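Local structure of lectin-related NK cell receptor LY49L1 (Mus musculus, 3G8K) at residues L57-S60 and D61-I65; S68-N71 and K72-D75. The protein is a natural killer cell receptor of the Ly49 family whose C-type lectin-like domain, the part present here, probably recognises MHC class I molecules. The protein carries 1 engineered substitution. One frame throughout, in Å; residues are numbered along the deposited sequence.

Contact 1 of 2, residues L57-S60 and D61-I65; sequences LVPS and DSYWI. Engineered in segment 61-65: Y63 (natural residue Cys).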
# COMPACT_ATOMS: atom_id res chain seq x y z
N LEU A 57 -1.56 -5.50 4.27
CA LEU A 57 -1.29 -4.16 3.76
C LEU A 57 -2.12 -2.97 4.20
O LEU A 57 -1.61 -1.87 4.11
CB LEU A 57 -1.31 -4.19 2.25
CG LEU A 57 0.04 -3.94 1.57
CD1 LEU A 57 0.89 -2.81 2.31
CD2 LEU A 57 0.86 -5.26 1.43
N VAL A 58 -3.39 -3.13 4.59
CA VAL A 58 -4.22 -1.94 4.96
C VAL A 58 -3.70 -1.28 6.25
O VAL A 58 -3.30 -2.01 7.14
CB VAL A 58 -5.72 -2.30 5.13
CG1 VAL A 58 -6.34 -2.59 3.83
CG2 VAL A 58 -5.98 -3.46 6.15
N PRO A 59 -3.69 0.10 6.37
CA PRO A 59 -3.43 0.68 7.69
C PRO A 59 -4.43 0.17 8.72
O PRO A 59 -5.53 -0.14 8.35
CB PRO A 59 -3.66 2.18 7.46
CG PRO A 59 -3.38 2.40 6.07
CD PRO A 59 -3.85 1.14 5.35
N SER A 60 -4.04 0.07 9.99
CA SER A 60 -4.90 -0.53 11.04
C SER A 60 -6.15 0.30 11.24
O SER A 60 -6.06 1.44 11.72
CB SER A 60 -4.15 -0.63 12.39
OG SER A 60 -5.06 -0.93 13.45
N ASP A 61 -7.30 -0.25 10.88
CA ASP A 61 -8.57 0.43 11.06
C ASP A 61 -9.58 -0.54 10.58
O ASP A 61 -9.23 -1.72 10.29
CB ASP A 61 -8.66 1.82 10.35
CG ASP A 61 -9.56 2.80 11.08
OD1 ASP A 61 -10.33 2.31 11.94
OD2 ASP A 61 -9.50 4.05 10.87
N SER A 62 -10.83 -0.08 10.57
CA SER A 62 -12.00 -0.85 10.13
C SER A 62 -12.64 -0.18 8.92
O SER A 62 -12.80 1.04 8.88
CB SER A 62 -12.95 -0.99 11.27
OG SER A 62 -12.49 -2.07 12.04
N TYR A 63 -12.90 -0.98 7.89
CA TYR A 63 -13.26 -0.53 6.55
C TYR A 63 -14.52 -1.17 6.09
O TYR A 63 -14.64 -2.44 6.09
CB TYR A 63 -12.14 -0.88 5.51
CG TYR A 63 -10.80 -0.31 5.89
CD1 TYR A 63 -10.43 0.96 5.46
CD2 TYR A 63 -9.90 -1.02 6.68
CE1 TYR A 63 -9.22 1.52 5.82
CE2 TYR A 63 -8.67 -0.46 7.05
CZ TYR A 63 -8.34 0.82 6.59
OH TYR A 63 -7.11 1.39 6.93
N TRP A 64 -15.44 -0.38 5.60
CA TRP A 64 -16.63 -1.01 4.92
C TRP A 64 -16.24 -1.65 3.63
O TRP A 64 -15.42 -1.11 2.93
CB TRP A 64 -17.69 0.04 4.61
CG TRP A 64 -18.59 0.53 5.75
CD1 TRP A 64 -18.84 1.94 6.06
CD2 TRP A 64 -19.31 -0.21 6.77
NE1 TRP A 64 -19.63 2.00 7.16
CE2 TRP A 64 -19.99 0.74 7.59
CE3 TRP A 64 -19.50 -1.56 7.05
CZ2 TRP A 64 -20.81 0.36 8.64
CZ3 TRP A 64 -20.30 -1.92 8.09
CH2 TRP A 64 -20.97 -1.01 8.85
N ILE A 65 -16.83 -2.81 3.29
CA ILE A 65 -16.53 -3.49 2.05
C ILE A 65 -17.90 -3.86 1.50
O ILE A 65 -18.93 -3.70 2.19
CB ILE A 65 -15.57 -4.79 2.22
CG1 ILE A 65 -16.30 -5.90 3.01
CG2 ILE A 65 -14.11 -4.34 2.71
CD1 ILE A 65 -15.50 -6.99 3.47
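The ring of Y63, an engineered residue in place of a natural Cys, meets P59 edge-on: the carbonyl oxygen of P59 lies near the ring plane, and Y63 OH donates to P59 O over 2.6 Å. The hydroxyl stands above the carbonyl plane, 41° out of it, with a C=O...donor angle of 125°. The P59 and Y63 side chains run at about a right angle, P59 CB 3.6 Å from Y63 OH. V58 approaches obliquely, its CB 4.0 Å from Y63 CE2. With CG anti to the carbonyl carbon (chi1 -57°), Y63 reaches back under the turn that runs from helix 48-57 into strand 62-70, a helix-to-strand passage of the C-type lectin-like domain. The same side chain also packs on I118 and I120 of strand 118-124, while V58 leaves the helix next to F12 and its carbonyl oxygen accepts a bond from K105 NZ. At the exposed top of the turn S62 N donates to D61 OD1 of the preceding residue over 2.8 Å, on the anti side but tilted out of the carboxylate plane. P59 also packs on L57 of the second subunit, placing the turn at the dimer interface.

Contact 2 of 2, residues S68-N71 and K72-D75; sequences SYDN and KKKD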
# COMPACT_ATOMS: atom_id res chain seq x y z
N SER A 68 -23.04 -7.53 2.28
CA SER A 68 -24.20 -7.23 3.12
C SER A 68 -25.09 -8.41 3.13
O SER A 68 -25.00 -9.22 2.26
CB SER A 68 -24.90 -5.92 2.78
OG SER A 68 -25.73 -5.89 1.65
N TYR A 69 -25.87 -8.57 4.17
CA TYR A 69 -26.86 -9.63 4.24
C TYR A 69 -28.13 -9.31 3.44
O TYR A 69 -28.66 -8.21 3.47
CB TYR A 69 -27.15 -9.99 5.68
CG TYR A 69 -28.08 -11.15 5.80
CD1 TYR A 69 -27.59 -12.44 5.77
CD2 TYR A 69 -29.45 -10.93 5.95
CE1 TYR A 69 -28.42 -13.47 5.82
CE2 TYR A 69 -30.31 -11.95 6.03
CZ TYR A 69 -29.80 -13.24 5.98
OH TYR A 69 -30.63 -14.32 6.09
N ASP A 70 -28.54 -10.33 2.67
CA ASP A 70 -29.59 -10.26 1.64
C ASP A 70 -30.70 -11.21 2.07
O ASP A 70 -30.52 -12.46 1.99
CB ASP A 70 -28.98 -10.74 0.29
CG ASP A 70 -29.90 -10.58 -0.88
OD1 ASP A 70 -31.02 -11.16 -0.86
OD2 ASP A 70 -29.48 -9.94 -1.86
N ASN A 71 -31.81 -10.66 2.57
CA ASN A 71 -32.94 -11.54 3.05
C ASN A 71 -33.82 -12.24 2.00
O ASN A 71 -34.52 -13.22 2.32
CB ASN A 71 -33.80 -10.87 4.14
CG ASN A 71 -34.59 -9.67 3.64
OD1 ASN A 71 -34.59 -9.36 2.46
ND2 ASN A 71 -35.27 -9.00 4.54
N LYS A 72 -33.73 -11.79 0.76
CA LYS A 72 -34.20 -12.55 -0.42
C LYS A 72 -33.38 -13.80 -0.75
O LYS A 72 -33.93 -14.91 -0.88
CB LYS A 72 -34.29 -11.63 -1.65
CG LYS A 72 -35.13 -10.38 -1.41
CD LYS A 72 -36.55 -10.57 -1.92
CE LYS A 72 -36.77 -9.66 -3.12
NZ LYS A 72 -36.60 -8.21 -2.71
N LYS A 73 -32.05 -13.66 -0.83
CA LYS A 73 -31.16 -14.85 -0.98
C LYS A 73 -30.99 -15.68 0.28
O LYS A 73 -30.62 -16.83 0.21
CB LYS A 73 -29.78 -14.48 -1.53
CG LYS A 73 -29.77 -13.78 -2.90
CD LYS A 73 -28.56 -12.80 -3.01
CE LYS A 73 -28.51 -12.08 -4.40
NZ LYS A 73 -27.14 -12.01 -4.99
N LYS A 74 -31.28 -15.08 1.44
CA LYS A 74 -31.08 -15.67 2.78
C LYS A 74 -29.61 -15.90 3.07
O LYS A 74 -29.23 -16.93 3.61
CB LYS A 74 -31.93 -16.95 3.04
CG LYS A 74 -33.49 -16.82 3.01
CD LYS A 74 -34.07 -17.49 1.68
CE LYS A 74 -35.63 -17.57 1.58
NZ LYS A 74 -36.24 -18.90 2.08
N ASP A 75 -28.76 -14.93 2.70
CA ASP A 75 -27.30 -15.12 2.74
C ASP A 75 -26.62 -13.78 2.58
O ASP A 75 -27.24 -12.81 2.15
CB ASP A 75 -26.84 -16.11 1.64
CG ASP A 75 -25.73 -17.08 2.11
OD1 ASP A 75 -25.20 -16.95 3.23
OD2 ASP A 75 -25.39 -18.00 1.32
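D70 and D75 form the antiparallel hydrogen-bonded pair that closes this hairpin, their CA atoms 5.5 Å apart. D70 N donates to D75 O over 2.8 Å, and D75 N returns a bond to D70 O over 3.1 Å. D70 O also takes a weak bond from K74 N. With the amides of two successive residues, K74 and D75, directed at one carbonyl, the pairing is a G1 beta bulge. N71, K72 and K73 keep right-handed helical backbone angles, then K74 takes a left-handed conformation and brings the chain back alongside strand 62-70.

The D70 side chain adds a further link across the turn. Its CG is anti to the backbone N (chi1 -174°), which swings the carboxylate over the bend, where OD1 receives K73 N across 2.7 Å in a nearly straight bond (174°), arriving from above the carboxylate plane. The aliphatic part of K73 crosses the same carboxylate obliquely, its CD 3.2 Å from D70 OD2. Y69 leans its ring obliquely against the returning backbone, with CE1 3.5 Å from D75 N; the ring also makes an edge-to-face contact with W76. D75 points its side chain to the same face of the sheet as D70 and touches T90.

D70 accepts three backbone N-H groups, two at its carbonyl oxygen (the one from K74 weak) and one at OD1; the last, nearly straight, should restrain the carboxylate. K73 NZ, 4.4 Å from D70 OD2, is too far for a salt bridge, yet its charge, with that of K72 farther off, would probably stabilise the ionised aspartate; on this exposed tip solvent probably weakens the effect.

Followed from the N terminus, the chain leaves helix 48-57 and turns at contact 1 into strand 62-70; that strand runs on through the sheet and ends in contact 2, where the hairpin reverses it into strand 75-78. The two contacts thus come in series, neither nesting nor crossing, with centres about 24 Å apart on opposite sides of the chain's centre. Contact 1 joins helix and sheet beside strand 118-124, the parallel neighbour of 62-70, and borders the second subunit. Contact 2 pairs 62-70 with strand 75-78, one of its two antiparallel partners, at the surface, where no other chain of the assembly touches it.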